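Local atomic coordinates of ABC sugar transporter, periplasmic sugar binding protein (Legionella pneumophila subsp. pneumophila, PDB entry 3ROT), a protein that probably binds a carbohydrate in the periplasm and delivers it to the membrane components of an ABC importer. Residues Q198-L203 against P219-F224; M206-D211 against K236-Y241; L32-Q37 against M261-L266; Y104-G109 against I255-L260. One frame throughout, in Å; residues are numbered along the deposited sequence.

Contact 1 (Q198-L203 against P219-F224)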
loop_
_atom_site.group_PDB
_atom_site.type_symbol
_atom_site.label_atom_id
_atom_site.label_comp_id
_atom_site.label_asym_id
_atom_site.label_seq_id
_atom_site.Cartn_x
_atom_site.Cartn_y
_atom_site.Cartn_z
ATOM N N GLN A 198 2.603 -2.187 -7.825
ATOM C CA GLN A 198 1.438 -2.805 -7.179
ATOM C C GLN A 198 1.433 -4.322 -7.369
ATOM O O GLN A 198 0.879 -5.062 -6.549
ATOM C CB GLN A 198 0.142 -2.239 -7.741
ATOM C CG GLN A 198 -0.030 -0.747 -7.553
ATOM C CD GLN A 198 -1.093 -0.203 -8.485
ATOM O OE1 GLN A 198 -0.996 -0.347 -9.714
ATOM N NE2 GLN A 198 -2.116 0.413 -7.914
ATOM N N ALA A 199 2.017 -4.780 -8.474
ATOM C CA ALA A 199 2.104 -6.209 -8.736
ATOM C C ALA A 199 3.331 -6.740 -7.998
ATOM O O ALA A 199 3.301 -7.823 -7.412
ATOM C CB ALA A 199 2.244 -6.475 -10.243
ATOM N N LEU A 200 4.411 -5.965 -8.020
ATOM C CA LEU A 200 5.649 -6.380 -7.370
ATOM C C LEU A 200 5.606 -6.554 -5.845
ATOM O O LEU A 200 6.125 -7.543 -5.341
ATOM C CB LEU A 200 6.791 -5.424 -7.738
ATOM C CG LEU A 200 8.171 -5.851 -7.224
ATOM C CD1 LEU A 200 8.540 -7.223 -7.788
ATOM C CD2 LEU A 200 9.216 -4.817 -7.638
ATOM N N ASP A 201 5.002 -5.625 -5.103
ATOM C CA ASP A 201 4.976 -5.761 -3.637
ATOM C C ASP A 201 4.509 -7.124 -3.127
ATOM O O ASP A 201 5.246 -7.811 -2.403
ATOM C CB ASP A 201 4.107 -4.683 -2.979
ATOM C CG ASP A 201 4.676 -3.299 -3.136
ATOM O OD1 ASP A 201 5.914 -3.137 -3.021
ATOM O OD2 ASP A 201 3.873 -2.365 -3.357
ATOM N N PRO A 202 3.268 -7.527 -3.464
ATOM C CA PRO A 202 2.814 -8.835 -2.982
ATOM C C PRO A 202 3.691 -9.980 -3.494
ATOM O O PRO A 202 3.877 -10.980 -2.803
ATOM C CB PRO A 202 1.363 -8.904 -3.465
ATOM C CG PRO A 202 1.329 -7.992 -4.622
ATOM C CD PRO A 202 2.191 -6.840 -4.197
ATOM N N LEU A 203 4.241 -9.828 -4.696
ATOM C CA LEU A 203 5.131 -10.852 -5.234
ATOM C C LEU A 203 6.433 -10.855 -4.413
ATOM O O LEU A 203 6.944 -11.915 -4.034
ATOM C CB LEU A 203 5.445 -10.582 -6.703
ATOM C CG LEU A 203 6.586 -11.415 -7.301
ATOM C CD1 LEU A 203 6.279 -12.897 -7.147
ATOM C CD2 LEU A 203 6.787 -11.047 -8.777
ATOM N N PRO A 219 12.008 -17.089 -9.679
ATOM C CA PRO A 219 12.045 -16.556 -11.045
ATOM C C PRO A 219 12.826 -15.241 -11.103
ATOM O O PRO A 219 13.064 -14.602 -10.075
ATOM C CB PRO A 219 10.576 -16.347 -11.356
ATOM C CG PRO A 219 10.075 -15.825 -10.037
ATOM C CD PRO A 219 10.715 -16.786 -9.040
ATOM N N GLN A 220 13.228 -14.852 -12.308
ATOM C CA GLN A 220 13.948 -13.604 -12.508
ATOM C C GLN A 220 12.864 -12.568 -12.677
ATOM O O GLN A 220 11.962 -12.749 -13.493
ATOM C CB GLN A 220 14.825 -13.698 -13.755
ATOM C CG GLN A 220 15.836 -14.797 -13.625
ATOM C CD GLN A 220 16.642 -14.663 -12.354
ATOM O OE1 GLN A 220 17.500 -13.791 -12.245
ATOM N NE2 GLN A 220 16.357 -15.514 -11.375
ATOM N N VAL A 221 12.959 -11.485 -11.908
ATOM C CA VAL A 221 11.932 -10.460 -11.902
ATOM C C VAL A 221 12.308 -9.079 -12.449
ATOM O O VAL A 221 13.377 -8.532 -12.163
ATOM C CB VAL A 221 11.382 -10.296 -10.461
ATOM C CG1 VAL A 221 10.235 -9.287 -10.441
ATOM C CG2 VAL A 221 10.926 -11.656 -9.933
ATOM N N TYR A 222 11.389 -8.521 -13.225
ATOM C CA TYR A 222 11.575 -7.214 -13.843
ATOM C C TYR A 222 10.375 -6.337 -13.520
ATOM O O TYR A 222 9.246 -6.823 -13.432
ATOM C CB TYR A 222 11.742 -7.399 -15.355
ATOM C CG TYR A 222 12.986 -8.192 -15.668
ATOM C CD1 TYR A 222 14.212 -7.553 -15.840
ATOM C CD2 TYR A 222 12.964 -9.592 -15.678
ATOM C CE1 TYR A 222 15.382 -8.274 -16.005
ATOM C CE2 TYR A 222 14.143 -10.332 -15.848
ATOM C CZ TYR A 222 15.346 -9.657 -16.009
ATOM O OH TYR A 222 16.515 -10.345 -16.167
ATOM N N SER A 223 10.604 -5.043 -13.346
ATOM C CA SER A 223 9.492 -4.176 -12.996
ATOM C C SER A 223 9.641 -2.720 -13.448
ATOM O O SER A 223 10.591 -2.353 -14.150
ATOM C CB SER A 223 9.275 -4.231 -11.474
ATOM O OG SER A 223 8.022 -3.681 -11.113
ATOM N N PHE A 224 8.678 -1.907 -13.026
ATOM C CA PHE A 224 8.654 -0.481 -13.321
ATOM C C PHE A 224 8.559 0.279 -12.005
ATOM O O PHE A 224 7.835 -0.129 -11.100
ATOM C CB PHE A 224 7.430 -0.126 -14.167
ATOM C CG PHE A 224 7.542 -0.535 -15.609
ATOM C CD1 PHE A 224 7.800 0.413 -16.593
ATOM C CD2 PHE A 224 7.389 -1.864 -15.983
ATOM C CE1 PHE A 224 7.907 0.046 -17.933
ATOM C CE2 PHE A 224 7.495 -2.240 -17.320
ATOM C CZ PHE A 224 7.755 -1.276 -18.297
#

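Contact 2 (M206-D211 against K236-Y241)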
loop_
_atom_site.group_PDB
_atom_site.type_symbol
_atom_site.label_atom_id
_atom_site.label_comp_id
_atom_site.label_asym_id
_atom_site.label_seq_id
_atom_site.Cartn_x
_atom_site.Cartn_y
_atom_site.Cartn_z
HETATM N N MSE A 206 6.604 -12.928 -1.203
HETATM C CA MSE A 206 6.813 -14.367 -1.381
HETATM C C MSE A 206 8.284 -14.666 -1.688
HETATM O O MSE A 206 8.826 -15.684 -1.244
HETATM C CB MSE A 206 5.930 -14.902 -2.515
HETATM C CG MSE A 206 4.460 -14.603 -2.339
HETATM SE SE MSE A 206 3.313 -15.736 -3.450
HETATM C CE MSE A 206 3.782 -15.026 -5.172
ATOM N N LEU A 207 8.926 -13.777 -2.449
ATOM C CA LEU A 207 10.336 -13.940 -2.797
ATOM C C LEU A 207 11.213 -13.831 -1.550
ATOM O O LEU A 207 12.306 -14.393 -1.498
ATOM C CB LEU A 207 10.773 -12.873 -3.806
ATOM C CG LEU A 207 10.081 -12.852 -5.170
ATOM C CD1 LEU A 207 10.505 -11.576 -5.902
ATOM C CD2 LEU A 207 10.437 -14.107 -5.981
ATOM N N LEU A 208 10.726 -13.097 -0.553
ATOM C CA LEU A 208 11.459 -12.903 0.699
ATOM C C LEU A 208 11.221 -14.049 1.697
ATOM O O LEU A 208 12.056 -14.308 2.566
ATOM C CB LEU A 208 11.063 -11.562 1.340
ATOM C CG LEU A 208 11.563 -10.258 0.700
ATOM C CD1 LEU A 208 10.823 -9.061 1.305
ATOM C CD2 LEU A 208 13.062 -10.119 0.926
ATOM N N HIS A 209 10.080 -14.723 1.574
ATOM C CA HIS A 209 9.747 -15.847 2.452
ATOM C C HIS A 209 9.147 -16.953 1.599
ATOM O O HIS A 209 7.976 -17.292 1.724
ATOM C CB HIS A 209 8.760 -15.398 3.533
ATOM C CG HIS A 209 9.324 -14.357 4.450
ATOM N ND1 HIS A 209 9.263 -13.008 4.174
ATOM C CD2 HIS A 209 10.016 -14.472 5.609
ATOM C CE1 HIS A 209 9.891 -12.338 5.125
ATOM N NE2 HIS A 209 10.357 -13.202 6.006
ATOM N N PRO A 210 9.965 -17.533 0.709
ATOM C CA PRO A 210 9.480 -18.599 -0.171
ATOM C C PRO A 210 8.870 -19.815 0.521
ATOM O O PRO A 210 7.889 -20.364 0.035
ATOM C CB PRO A 210 10.702 -18.922 -1.038
ATOM C CG PRO A 210 11.873 -18.563 -0.146
ATOM C CD PRO A 210 11.413 -17.302 0.540
ATOM N N ASP A 211 9.423 -20.230 1.656
ATOM C CA ASP A 211 8.862 -21.383 2.359
ATOM C C ASP A 211 7.467 -21.066 2.905
ATOM O O ASP A 211 6.552 -21.882 2.787
ATOM C CB ASP A 211 9.781 -21.825 3.504
ATOM C CG ASP A 211 11.171 -22.206 3.023
ATOM O OD1 ASP A 211 11.275 -22.879 1.971
ATOM O OD2 ASP A 211 12.158 -21.838 3.702
ATOM N N LYS A 236 18.779 -7.041 -2.801
ATOM C CA LYS A 236 18.797 -8.438 -2.364
ATOM C C LYS A 236 18.866 -9.407 -3.545
ATOM O O LYS A 236 18.817 -10.625 -3.363
ATOM C CB LYS A 236 17.549 -8.756 -1.546
ATOM C CG LYS A 236 17.429 -7.976 -0.255
ATOM C CD LYS A 236 16.134 -8.302 0.453
ATOM C CE LYS A 236 16.089 -7.653 1.819
ATOM N NZ LYS A 236 17.207 -8.137 2.673
ATOM N N LYS A 237 18.974 -8.856 -4.750
ATOM C CA LYS A 237 19.032 -9.648 -5.979
ATOM C C LYS A 237 17.795 -10.514 -6.218
ATOM O O LYS A 237 17.877 -11.598 -6.803
ATOM C CB LYS A 237 20.293 -10.522 -6.008
ATOM C CG LYS A 237 21.588 -9.724 -6.125
ATOM C CD LYS A 237 22.788 -10.635 -6.333
ATOM C CE LYS A 237 24.088 -9.841 -6.371
ATOM N NZ LYS A 237 24.063 -8.784 -7.421
ATOM N N LEU A 238 16.644 -10.027 -5.774
ATOM C CA LEU A 238 15.400 -10.753 -5.976
ATOM C C LEU A 238 14.680 -10.173 -7.195
ATOM O O LEU A 238 13.722 -10.751 -7.694
ATOM C CB LEU A 238 14.520 -10.657 -4.724
ATOM C CG LEU A 238 15.073 -11.364 -3.481
ATOM C CD1 LEU A 238 14.146 -11.116 -2.296
ATOM C CD2 LEU A 238 15.208 -12.856 -3.751
ATOM N N VAL A 239 15.161 -9.016 -7.648
ATOM C CA VAL A 239 14.638 -8.295 -8.816
ATOM C C VAL A 239 15.883 -7.872 -9.599
ATOM O O VAL A 239 16.806 -7.293 -9.029
ATOM C CB VAL A 239 13.824 -7.038 -8.392
ATOM C CG1 VAL A 239 13.557 -6.141 -9.602
ATOM C CG2 VAL A 239 12.496 -7.465 -7.761
ATOM N N ASN A 240 15.902 -8.170 -10.896
ATOM C CA ASN A 240 17.051 -7.885 -11.761
ATOM C C ASN A 240 17.220 -6.481 -12.335
ATOM O O ASN A 240 18.338 -5.957 -12.384
ATOM C CB ASN A 240 17.067 -8.868 -12.939
ATOM C CG ASN A 240 17.571 -10.237 -12.553
ATOM O OD1 ASN A 240 17.587 -10.603 -11.381
ATOM N ND2 ASN A 240 17.975 -11.013 -13.549
ATOM N N TYR A 241 16.121 -5.893 -12.798
ATOM C CA TYR A 241 16.174 -4.583 -13.420
ATOM C C TYR A 241 14.819 -3.903 -13.345
ATOM O O TYR A 241 13.780 -4.534 -13.544
ATOM C CB TYR A 241 16.575 -4.739 -14.886
ATOM C CG TYR A 241 17.042 -3.472 -15.543
ATOM C CD1 TYR A 241 18.354 -3.032 -15.391
ATOM C CD2 TYR A 241 16.175 -2.710 -16.322
ATOM C CE1 TYR A 241 18.795 -1.865 -16.000
ATOM C CE2 TYR A 241 16.609 -1.538 -16.938
ATOM C CZ TYR A 241 17.922 -1.127 -16.772
ATOM O OH TYR A 241 18.371 0.006 -17.409
#

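Contact 3 (L32-Q37 against M261-L266)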
loop_
_atom_site.group_PDB
_atom_site.type_symbol
_atom_site.label_atom_id
_atom_site.label_comp_id
_atom_site.label_asym_id
_atom_site.label_seq_id
_atom_site.Cartn_x
_atom_site.Cartn_y
_atom_site.Cartn_z
ATOM N N LEU A 32 8.075 28.164 -6.727
ATOM C CA LEU A 32 7.473 29.129 -7.634
ATOM C C LEU A 32 6.409 29.962 -6.936
ATOM O O LEU A 32 5.848 30.871 -7.531
ATOM C CB LEU A 32 6.871 28.416 -8.847
ATOM C CG LEU A 32 7.897 27.704 -9.732
ATOM C CD1 LEU A 32 7.193 26.952 -10.832
ATOM C CD2 LEU A 32 8.855 28.717 -10.322
ATOM N N LYS A 33 6.125 29.634 -5.679
ATOM C CA LYS A 33 5.142 30.371 -4.885
ATOM C C LYS A 33 3.708 30.374 -5.425
ATOM O O LYS A 33 3.054 31.415 -5.470
ATOM C CB LYS A 33 5.624 31.813 -4.699
ATOM C CG LYS A 33 7.061 31.894 -4.201
ATOM C CD LYS A 33 7.639 33.288 -4.371
ATOM C CE LYS A 33 9.139 33.218 -4.631
ATOM N NZ LYS A 33 9.446 32.528 -5.931
ATOM N N VAL A 34 3.219 29.211 -5.841
ATOM C CA VAL A 34 1.850 29.109 -6.329
ATOM C C VAL A 34 1.149 28.076 -5.460
ATOM O O VAL A 34 1.804 27.314 -4.747
ATOM C CB VAL A 34 1.779 28.655 -7.818
ATOM C CG1 VAL A 34 2.417 29.705 -8.724
ATOM C CG2 VAL A 34 2.467 27.311 -7.988
ATOM N N ASP A 35 -0.177 28.064 -5.498
ATOM C CA ASP A 35 -0.929 27.103 -4.713
ATOM C C ASP A 35 -1.198 25.864 -5.555
ATOM O O ASP A 35 -1.447 25.956 -6.756
ATOM C CB ASP A 35 -2.244 27.707 -4.218
ATOM C CG ASP A 35 -2.026 28.827 -3.203
ATOM O OD1 ASP A 35 -1.077 28.725 -2.393
ATOM O OD2 ASP A 35 -2.812 29.804 -3.207
ATOM N N LEU A 36 -1.139 24.702 -4.912
ATOM C CA LEU A 36 -1.360 23.447 -5.595
ATOM C C LEU A 36 -2.204 22.487 -4.785
ATOM O O LEU A 36 -1.874 22.162 -3.644
ATOM C CB LEU A 36 -0.012 22.795 -5.927
ATOM C CG LEU A 36 0.026 21.321 -6.348
ATOM C CD1 LEU A 36 1.296 21.025 -7.102
ATOM C CD2 LEU A 36 -0.057 20.438 -5.121
ATOM N N GLN A 37 -3.298 22.039 -5.384
ATOM C CA GLN A 37 -4.163 21.072 -4.735
ATOM C C GLN A 37 -4.001 19.755 -5.501
ATOM O O GLN A 37 -3.960 19.747 -6.731
ATOM C CB GLN A 37 -5.622 21.535 -4.782
ATOM C CG GLN A 37 -6.565 20.630 -4.004
ATOM C CD GLN A 37 -7.932 21.253 -3.762
ATOM O OE1 GLN A 37 -8.828 20.604 -3.214
ATOM N NE2 GLN A 37 -8.099 22.511 -4.164
HETATM N N MSE A 261 4.059 29.172 -18.208
HETATM C CA MSE A 261 3.093 29.460 -19.246
HETATM C C MSE A 261 2.225 30.662 -18.862
HETATM O O MSE A 261 1.996 31.554 -19.676
HETATM C CB MSE A 261 2.228 28.224 -19.480
HETATM C CG MSE A 261 1.176 28.399 -20.537
HETATM SE SE MSE A 261 0.034 26.843 -20.658
HETATM C CE MSE A 261 -0.545 27.124 -22.486
ATOM N N ASN A 262 1.755 30.689 -17.620
ATOM C CA ASN A 262 0.917 31.789 -17.160
ATOM C C ASN A 262 1.684 33.082 -16.894
ATOM O O ASN A 262 1.212 34.161 -17.234
ATOM C CB ASN A 262 0.151 31.384 -15.895
ATOM C CG ASN A 262 -0.887 30.306 -16.163
ATOM O OD1 ASN A 262 -1.690 30.418 -17.091
ATOM N ND2 ASN A 262 -0.883 29.264 -15.346
ATOM N N ARG A 263 2.863 32.974 -16.295
ATOM C CA ARG A 263 3.670 34.150 -15.975
ATOM C C ARG A 263 4.444 34.774 -17.127
ATOM O O ARG A 263 4.688 35.982 -17.126
ATOM C CB ARG A 263 4.684 33.820 -14.878
ATOM C CG ARG A 263 4.106 33.719 -13.498
ATOM C CD ARG A 263 5.177 33.319 -12.506
ATOM N NE ARG A 263 4.603 33.066 -11.188
ATOM C CZ ARG A 263 5.282 32.559 -10.167
ATOM N NH1 ARG A 263 6.565 32.244 -10.309
ATOM N NH2 ARG A 263 4.677 32.381 -9.001
ATOM N N TYR A 264 4.835 33.959 -18.103
ATOM C CA TYR A 264 5.649 34.467 -19.192
ATOM C C TYR A 264 5.144 34.287 -20.618
ATOM O O TYR A 264 5.852 34.605 -21.572
ATOM C CB TYR A 264 7.045 33.871 -19.057
ATOM C CG TYR A 264 7.618 34.025 -17.668
ATOM C CD1 TYR A 264 7.742 35.285 -17.084
ATOM C CD2 TYR A 264 8.045 32.913 -16.935
ATOM C CE1 TYR A 264 8.277 35.437 -15.810
ATOM C CE2 TYR A 264 8.579 33.052 -15.661
ATOM C CZ TYR A 264 8.693 34.319 -15.106
ATOM O OH TYR A 264 9.238 34.473 -13.857
ATOM N N GLN A 265 3.921 33.794 -20.764
ATOM C CA GLN A 265 3.325 33.605 -22.079
ATOM C C GLN A 265 4.161 32.680 -22.964
ATOM O O GLN A 265 4.343 32.925 -24.158
ATOM C CB GLN A 265 3.133 34.963 -22.767
ATOM C CG GLN A 265 2.169 35.925 -22.047
ATOM C CD GLN A 265 2.728 36.481 -20.742
ATOM O OE1 GLN A 265 3.809 37.079 -20.713
ATOM N NE2 GLN A 265 1.984 36.293 -19.653
ATOM N N LEU A 266 4.672 31.616 -22.354
ATOM C CA LEU A 266 5.475 30.625 -23.059
ATOM C C LEU A 266 4.594 29.431 -23.379
ATOM O O LEU A 266 3.578 29.208 -22.723
ATOM C CB LEU A 266 6.648 30.167 -22.185
ATOM C CG LEU A 266 7.727 31.219 -21.947
ATOM C CD1 LEU A 266 8.776 30.695 -20.978
ATOM C CD2 LEU A 266 8.357 31.580 -23.287
#

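Contact 4 (Y104-G109 against I255-L260)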
loop_
_atom_site.group_PDB
_atom_site.type_symbol
_atom_site.label_atom_id
_atom_site.label_comp_id
_atom_site.label_asym_id
_atom_site.label_seq_id
_atom_site.Cartn_x
_atom_site.Cartn_y
_atom_site.Cartn_z
ATOM N N TYR A 104 -5.230 18.210 -24.856
ATOM C CA TYR A 104 -4.339 18.543 -23.753
ATOM C C TYR A 104 -3.163 19.197 -24.467
ATOM O O TYR A 104 -2.944 18.946 -25.651
ATOM C CB TYR A 104 -3.930 17.294 -22.943
ATOM C CG TYR A 104 -3.100 16.255 -23.674
ATOM C CD1 TYR A 104 -1.722 16.410 -23.813
ATOM C CD2 TYR A 104 -3.698 15.135 -24.251
ATOM C CE1 TYR A 104 -0.960 15.491 -24.508
ATOM C CE2 TYR A 104 -2.944 14.205 -24.954
ATOM C CZ TYR A 104 -1.573 14.393 -25.080
ATOM O OH TYR A 104 -0.815 13.509 -25.797
ATOM N N LEU A 105 -2.424 20.054 -23.770
ATOM C CA LEU A 105 -1.315 20.757 -24.399
ATOM C C LEU A 105 -0.108 19.879 -24.695
ATOM O O LEU A 105 0.232 19.645 -25.862
ATOM C CB LEU A 105 -0.904 21.951 -23.538
ATOM C CG LEU A 105 -1.958 23.058 -23.407
ATOM C CD1 LEU A 105 -1.484 24.074 -22.388
ATOM C CD2 LEU A 105 -2.202 23.734 -24.759
ATOM N N VAL A 106 0.531 19.385 -23.641
ATOM C CA VAL A 106 1.712 18.543 -23.790
ATOM C C VAL A 106 1.682 17.382 -22.807
ATOM O O VAL A 106 0.849 17.345 -21.900
ATOM C CB VAL A 106 2.997 19.354 -23.562
ATOM C CG1 VAL A 106 3.123 20.427 -24.645
ATOM C CG2 VAL A 106 2.959 19.999 -22.178
ATOM N N PHE A 107 2.602 16.446 -22.997
ATOM C CA PHE A 107 2.695 15.264 -22.154
ATOM C C PHE A 107 4.080 15.111 -21.536
ATOM O O PHE A 107 5.093 15.145 -22.240
ATOM C CB PHE A 107 2.379 14.017 -22.988
ATOM C CG PHE A 107 2.632 12.719 -22.269
ATOM C CD1 PHE A 107 1.854 12.345 -21.180
ATOM C CD2 PHE A 107 3.632 11.858 -22.703
ATOM C CE1 PHE A 107 2.064 11.130 -20.537
ATOM C CE2 PHE A 107 3.856 10.638 -22.064
ATOM C CZ PHE A 107 3.066 10.275 -20.977
ATOM N N LEU A 108 4.105 14.944 -20.220
ATOM C CA LEU A 108 5.336 14.718 -19.475
ATOM C C LEU A 108 5.226 13.316 -18.892
ATOM O O LEU A 108 4.323 13.031 -18.114
ATOM C CB LEU A 108 5.501 15.708 -18.328
ATOM C CG LEU A 108 5.868 17.146 -18.683
ATOM C CD1 LEU A 108 4.611 17.980 -18.774
ATOM C CD2 LEU A 108 6.801 17.707 -17.608
ATOM N N GLY A 109 6.145 12.448 -19.277
ATOM C CA GLY A 109 6.135 11.083 -18.787
ATOM C C GLY A 109 7.018 10.290 -19.713
ATOM O O GLY A 109 7.784 10.868 -20.489
ATOM N N ILE A 255 4.421 21.118 -13.118
ATOM C CA ILE A 255 3.916 22.330 -12.462
ATOM C C ILE A 255 4.715 23.542 -12.948
ATOM O O ILE A 255 4.156 24.626 -13.172
ATOM C CB ILE A 255 4.023 22.234 -10.907
ATOM C CG1 ILE A 255 3.051 21.172 -10.376
ATOM C CG2 ILE A 255 3.716 23.585 -10.266
ATOM C CD1 ILE A 255 1.615 21.360 -10.853
ATOM N N THR A 256 6.022 23.348 -13.122
ATOM C CA THR A 256 6.900 24.418 -13.586
ATOM C C THR A 256 6.452 24.961 -14.938
ATOM O O THR A 256 6.408 26.173 -15.141
ATOM C CB THR A 256 8.376 23.935 -13.685
ATOM O OG1 THR A 256 8.866 23.633 -12.378
ATOM C CG2 THR A 256 9.272 25.012 -14.313
ATOM N N GLN A 257 6.110 24.077 -15.867
ATOM C CA GLN A 257 5.676 24.538 -17.183
ATOM C C GLN A 257 4.334 25.255 -17.131
ATOM O O GLN A 257 4.131 26.252 -17.833
ATOM C CB GLN A 257 5.583 23.375 -18.179
ATOM C CG GLN A 257 6.915 22.701 -18.488
ATOM C CD GLN A 257 6.986 22.176 -19.913
ATOM O OE1 GLN A 257 7.240 22.928 -20.856
ATOM N NE2 GLN A 257 6.746 20.879 -20.077
ATOM N N LEU A 258 3.413 24.749 -16.316
ATOM C CA LEU A 258 2.108 25.375 -16.212
ATOM C C LEU A 258 2.277 26.806 -15.733
ATOM O O LEU A 258 1.606 27.706 -16.228
ATOM C CB LEU A 258 1.199 24.597 -15.247
ATOM C CG LEU A 258 0.539 23.324 -15.788
ATOM C CD1 LEU A 258 -0.201 22.613 -14.669
ATOM C CD2 LEU A 258 -0.415 23.683 -16.923
ATOM N N VAL A 259 3.189 27.011 -14.785
ATOM C CA VAL A 259 3.442 28.337 -14.234
ATOM C C VAL A 259 4.153 29.257 -15.226
ATOM O O VAL A 259 3.721 30.391 -15.429
ATOM C CB VAL A 259 4.276 28.256 -12.930
ATOM C CG1 VAL A 259 4.645 29.666 -12.448
ATOM C CG2 VAL A 259 3.486 27.521 -11.855
ATOM N N LEU A 260 5.232 28.769 -15.841
ATOM C CA LEU A 260 5.984 29.558 -16.817
ATOM C C LEU A 260 5.049 30.005 -17.932
ATOM O O LEU A 260 5.216 31.068 -18.526
ATOM C CB LEU A 260 7.132 28.733 -17.415
ATOM C CG LEU A 260 8.308 28.368 -16.498
ATOM C CD1 LEU A 260 9.264 27.425 -17.231
ATOM C CD2 LEU A 260 9.029 29.626 -16.060
#

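Contact 1 (Q198-L203 against P219-F224)
Leu200 and Leu203, one turn apart on the same side of helix 197-208, face strand 220-224, where Leu200 meets Val221 and Ser223, and Leu203 meets Val221. The chief apolar pair is Leu200 with Val221, whose side chains cross obliquely, so that only the ends of the branches meet: Leu200 CD1 lies 3.8 Å from Val221 CG1. The other branch of Leu200 turns to Ser223, its CD2 standing 3.9 Å from Ser223 CB and about as close to the hydroxyl. Leucine suits this place because its fork straddles two strand residues. CG lies anti to the backbone N (chi1 -174°), which carries the fork out from the helix toward the sheet. Leu203 adds a looser contact, CD2 to Val221 CG1 at 4.2 Å, so a single valine methyl receives both leucines. Beta-branched valine fits a strand and offers that methyl without a long chain. Val221 and Ser223 face the helix, while Tyr222 between them points the other way, toward helix 112-126.

The short segments approach to 8.9 Å between axes, their N-to-C directions 140° apart, as expected for the returning helix of a beta-alpha-beta crossover. Strand 191-194 precedes the helix and pairs in parallel with strand 220-224; its Cys194 and Ile192 also touch the leucines. No hydrogen bond joins the two segments. The interface therefore depends on van der Waals packing of buried methyl groups, and the serine hydroxyl is satisfied, weakly, within the sheet by Cys194 O.

Contact 2 (M206-D211 against K236-Y241)
Two neighbouring helix ends of the alpha/beta lobe meet where Leu207 and Leu208, in the last turn of helix 197-208, pack against Lys236 and Leu238. The latter two flank Lys237, whose positive phi marks the Schellman motif that closes helix 228-235 before the chain runs on to strand 241-243. Leu238 is the centre of the contact. Its CD1 reaches Leu208 CD2 at 3.5 Å, the two side chains crossing at about a right angle, and lies 4.1 Å from Leu207 CB. Leu207 returns the contact on the backbone: its CD1 sits 3.8 Å from Leu238 O.

Leu208 points its CB past the opposing segment rather than at it, yet, with CG anti to the carbonyl carbon (chi1 -73°), its branched end comes nearer. Leu233 of helix 228-235 touches both Leu208 and Leu238, and Pro228 of the second subunit packs on Leu208, so Leu208 also takes part in the contact between subunits. Lysine suits the rim, since its methylenes can cover leucine while the ammonium stays at the surface. Lys236 does just this, its chain straight until a bend at the last torsion and laid across Leu208 with CD 3.6 Å from Leu208 CD2.

Contact 3 (L32-Q37 against M261-L266)
Arg263, near the end of helix 247-264, stretches across to Leu32 at the end of helix 16-32, and the polar part of the contact is aimed at one atom, Leu32 O. Both terminal nitrogens turn to it, and the carbonyl oxygen lies at the guanidinium edge, near its plane. The bond from Arg263 NH1 to Leu32 O is weak, 3.2 Å long and bent to 120°. Arg263 NH2 is modelled only 2.4 Å from the same oxygen, too short to be taken literally, so the exact placing is doubtful although the pairing is plain. Arginine suits the span because its chain, extended from CG to NE, bridges backbones whose nearest CA atoms, those of Leu32 and Arg263, are 10.5 Å apart.

The van der Waals contacts are few and put carbon against guanidinium nitrogen. Val34 CG1 approaches Arg263 NH2 obliquely at 3.5 Å, and Leu32 CB stands 4.1 Å from Arg263 NH1. At its root Arg263 CB lies over the centre of the Tyr264 ring.

As to charge, Lys33 NZ is 5.2 Å from Arg263 NH1, a like-charged approach; the Lys33 ammonium is hydrogen-bonded to Glu31 O, which may offset it in part. A Schellman motif, with Lys33 at positive phi, ends helix 16-32 and leads into strand 35-39 of the parallel sheet, in an alpha/beta lobe of the kind found in periplasmic sugar-binding proteins.

Contact 4 (Y104-G109 against I255-L260)
Gln257 NE2 is hydrogen-bonded to Val269 O, and the amide nitrogen also packs against the aliphatic side chains of Leu108 and, more loosely, Val106. The setting is the packing of helix 247-264 on the parallel sheet of an alpha/beta lobe, where strand 107-109 runs between strands 89-92 and 271-272. Val269 lies just before strand 271-272, so the glutamine ties the helix to the chain that leads into the sheet edge.

Across the two segments the contact is purely van der Waals. Leu108 presents its whole fork to the amide nitrogen: CD2 is 4.0 Å from Gln257 NE2 and CG is 4.1 Å from it. Glutamine can serve here because its chain is long enough to leave the helix and bends at chi2 (-147°), bringing the amide over the leucine. Its oxygen, too, has a hydrogen-bond partner elsewhere, so neither polar atom is left to the apolar surroundings.

Leucine suits the strand position because its branched end reaches the helix above; Leu253, Ser254 and Ile90 also touch Leu108, whereas Phe107 beside it faces away. Val106 makes the looser approach, its CG2 4.4 Å from Gln257 NE2. The nearest approach is Leu108 CD1 to Gln257 NE2, 3.8 Å.

Contacts 1 and 2 belong to one lobe and contacts 3 and 4 to the other, on opposite sides of the chain's centre. Within each pair a helix is shared: 197-208 serves contacts 1 and 2, and 247-264 serves contacts 3 and 4. Within each pair the two contacts also touch, through a probable hydrogen bond from Asn240 N to Val221 O and through Leu32 against Thr256 and Val259. Contacts 1 and 4 are buried where helix meets sheet, the first mostly hydrocarbon with one buried hydroxyl, the second admitting one satisfied amide. Contacts 2 and 3 lie at helix ends farther out, where lysine and arginine join; only contact 3 has hydrogen bonding between its segments, one bond weak, the other of doubtful length.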